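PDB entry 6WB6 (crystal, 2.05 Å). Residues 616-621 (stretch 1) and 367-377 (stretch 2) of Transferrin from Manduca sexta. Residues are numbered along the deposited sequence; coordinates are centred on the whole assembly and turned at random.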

# COMPACT_ATOMS: atom_id res chain seq x y z
N ASP A 616 2.52 10.98 3.49
CA ASP A 616 3.46 12.08 3.30
C ASP A 616 4.51 11.74 2.27
O ASP A 616 5.08 12.64 1.64
CB ASP A 616 4.14 12.42 4.62
CG ASP A 616 4.79 11.22 5.27
OD1 ASP A 616 4.23 10.12 5.15
OD2 ASP A 616 5.84 11.37 5.91
N LEU A 617 4.81 10.45 2.09
CA LEU A 617 5.78 10.04 1.07
C LEU A 617 5.18 10.14 -0.32
O LEU A 617 5.82 10.66 -1.25
CB LEU A 617 6.22 8.60 1.32
CG LEU A 617 7.20 8.31 2.47
CD1 LEU A 617 7.34 6.84 2.56
CD2 LEU A 617 8.56 9.00 2.25
N PHE A 618 4.00 9.58 -0.50
CA PHE A 618 3.26 9.71 -1.74
C PHE A 618 1.80 9.68 -1.34
O PHE A 618 1.36 8.77 -0.64
CB PHE A 618 3.57 8.61 -2.74
CG PHE A 618 2.86 8.79 -4.04
CD1 PHE A 618 3.33 9.70 -4.97
CD2 PHE A 618 1.70 8.09 -4.32
CE1 PHE A 618 2.68 9.90 -6.17
CE2 PHE A 618 1.03 8.29 -5.52
CZ PHE A 618 1.52 9.18 -6.45
N ASN A 619 1.06 10.70 -1.76
CA ASN A 619 -0.31 10.87 -1.32
C ASN A 619 -1.19 10.16 -2.34
O ASN A 619 -1.75 10.76 -3.27
CB ASN A 619 -0.63 12.35 -1.18
CG ASN A 619 -1.91 12.60 -0.44
OD1 ASN A 619 -2.58 11.66 -0.00
ND2 ASN A 619 -2.26 13.87 -0.27
N ILE A 620 -1.26 8.84 -2.19
CA ILE A 620 -1.91 8.01 -3.19
C ILE A 620 -3.39 8.38 -3.31
O ILE A 620 -3.95 8.36 -4.40
CB ILE A 620 -1.70 6.52 -2.86
CG1 ILE A 620 -2.32 5.65 -3.97
CG2 ILE A 620 -2.26 6.13 -1.51
CD1 ILE A 620 -1.84 4.20 -3.96
N TYR A 621 -4.05 8.72 -2.20
CA TYR A 621 -5.47 9.05 -2.23
C TYR A 621 -5.75 10.55 -2.13
O TYR A 621 -6.90 10.93 -2.02
CB TYR A 621 -6.21 8.34 -1.10
CG TYR A 621 -5.93 6.86 -1.00
CD1 TYR A 621 -5.98 6.05 -2.11
CD2 TYR A 621 -5.57 6.30 0.21
CE1 TYR A 621 -5.72 4.71 -2.02
CE2 TYR A 621 -5.31 4.95 0.31
CZ TYR A 621 -5.38 4.16 -0.82
OH TYR A 621 -5.11 2.82 -0.75
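Stretch 2 367-377: RAMSVFAFSRD

Residues 367-375 form the last turns of a helix that begins earlier in the chain, and they pack against 616-621, a segment without regular helix or strand; Arg 376 and Asp 377 follow as loop. The helix is held by backbone hydrogen bonds from residue i+4 to residue i, such as Val 371 N to Arg 367 O (3.1 Å). No hydrogen bond links the two stretches; the contact is made by van der Waals packing and buries 348 Å², both sides summed. Along the helix the partners shift from Phe 618 and Ile 620 to Leu 617, so the two stretches meet in roughly reverse order.

Ala 368 CB points toward the loop and lies 3.9 Å from Phe 618 CE1. The next residue gives the closest CA pair, Met 369 CA to Phe 618 CA, 7.4 Å. Although its CA-to-CB bond points sideways, Met 369 covers the Phe 618 ring: its CA sits over one face, 4.1 Å from the ring centroid, and its CB reaches to 3.6 Å from Phe 618 CZ. Met 369 SD meets Ile 620 CD1 at 4.1 Å.

Ser 370 points away and Val 371 is out of reach, so contact resumes one helical turn after Ala 368, at Phe 372. Here Phe 618 CB sits almost squarely over one face of the Phe 372 ring, 4.0 Å from its centroid. The two phenyl planes are inclined by only 17° but slid apart, and the rings barely overlap. Leu 617 CB adds a contact with Phe 372 CE1 at 4.0 Å.

Residues 373-375 do not touch the loop; Ser 375 OG donates a hydrogen bond to Phe 372 O (2.6 Å). Arg 376, the first residue to leave helical geometry, points toward the loop again. Its guanidinium lays a face against Leu 617, whose CD2 lies 3.6 Å from Arg 376 NH2; Arg 376 NH1 and NH2 are hydrogen-bonded elsewhere in the structure.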

# COMPACT_ATOMS: atom_id res chain seq x y z
N ARG A 367 2.58 8.31 -13.33
CA ARG A 367 4.03 8.31 -13.53
C ARG A 367 4.77 8.64 -12.23
O ARG A 367 5.85 8.08 -11.99
CB ARG A 367 4.42 9.30 -14.61
CG ARG A 367 4.08 8.76 -16.01
CD ARG A 367 4.44 9.76 -17.12
NE ARG A 367 4.21 9.16 -18.44
CZ ARG A 367 3.97 9.86 -19.54
NH1 ARG A 367 3.92 11.20 -19.49
NH2 ARG A 367 3.76 9.22 -20.69
N ALA A 368 4.25 9.57 -11.42
CA ALA A 368 4.89 9.85 -10.14
C ALA A 368 4.75 8.66 -9.21
O ALA A 368 5.70 8.29 -8.51
CB ALA A 368 4.30 11.12 -9.52
N MET A 369 3.59 8.01 -9.25
CA MET A 369 3.39 6.78 -8.49
C MET A 369 4.32 5.67 -8.96
O MET A 369 4.82 4.89 -8.15
CB MET A 369 1.93 6.36 -8.61
CG MET A 369 1.55 5.16 -7.82
SD MET A 369 -0.23 5.12 -7.62
CE MET A 369 -0.77 5.31 -9.31
N SER A 370 4.55 5.56 -10.27
CA SER A 370 5.42 4.50 -10.77
C SER A 370 6.84 4.68 -10.26
O SER A 370 7.49 3.71 -9.87
CB SER A 370 5.45 4.47 -12.29
OG SER A 370 6.51 3.66 -12.69
N VAL A 371 7.37 5.90 -10.34
CA VAL A 371 8.74 6.12 -9.92
C VAL A 371 8.88 5.88 -8.43
O VAL A 371 9.88 5.32 -7.96
CB VAL A 371 9.21 7.53 -10.31
CG1 VAL A 371 10.67 7.64 -10.10
CG2 VAL A 371 8.94 7.80 -11.77
N PHE A 372 7.87 6.25 -7.66
CA PHE A 372 7.92 5.98 -6.23
C PHE A 372 7.91 4.47 -5.97
O PHE A 372 8.79 3.94 -5.27
CB PHE A 372 6.74 6.66 -5.53
CG PHE A 372 6.65 6.33 -4.09
CD1 PHE A 372 7.52 6.91 -3.19
CD2 PHE A 372 5.71 5.44 -3.63
CE1 PHE A 372 7.46 6.59 -1.85
CE2 PHE A 372 5.66 5.11 -2.30
CZ PHE A 372 6.52 5.69 -1.41
N ALA A 373 6.93 3.76 -6.54
CA ALA A 373 6.84 2.32 -6.33
C ALA A 373 8.14 1.63 -6.66
O ALA A 373 8.61 0.77 -5.91
CB ALA A 373 5.72 1.72 -7.17
N PHE A 374 8.75 2.00 -7.80
CA PHE A 374 9.99 1.35 -8.19
C PHE A 374 11.09 1.63 -7.17
O PHE A 374 11.80 0.71 -6.75
CB PHE A 374 10.44 1.84 -9.55
CG PHE A 374 11.69 1.19 -10.01
CD1 PHE A 374 11.65 -0.04 -10.61
CD2 PHE A 374 12.90 1.83 -9.86
CE1 PHE A 374 12.78 -0.66 -11.04
CE2 PHE A 374 14.06 1.22 -10.30
CZ PHE A 374 13.99 -0.03 -10.90
N SER A 375 11.25 2.89 -6.77
CA SER A 375 12.27 3.22 -5.79
C SER A 375 12.04 2.51 -4.46
O SER A 375 12.96 2.43 -3.65
CB SER A 375 12.32 4.73 -5.55
OG SER A 375 11.10 5.19 -5.01
N ARG A 376 10.82 2.02 -4.21
CA ARG A 376 10.47 1.37 -2.96
C ARG A 376 10.39 -0.15 -3.10
O ARG A 376 9.70 -0.80 -2.31
CB ARG A 376 9.15 1.92 -2.45
CG ARG A 376 9.23 3.38 -1.99
CD ARG A 376 9.85 3.51 -0.60
NE ARG A 376 10.27 4.89 -0.34
CZ ARG A 376 10.63 5.35 0.86
NH1 ARG A 376 10.62 4.55 1.91
NH2 ARG A 376 10.99 6.62 0.99
N ASP A 377 11.04 -0.70 -4.12
CA ASP A 377 11.23 -2.13 -4.30
C ASP A 377 9.92 -2.88 -4.56
O ASP A 377 9.83 -4.09 -4.28
CB ASP A 377 11.95 -2.77 -3.10
CG ASP A 377 12.61 -4.10 -3.49
OD1 ASP A 377 13.41 -4.08 -4.45
OD2 ASP A 377 12.29 -5.15 -2.91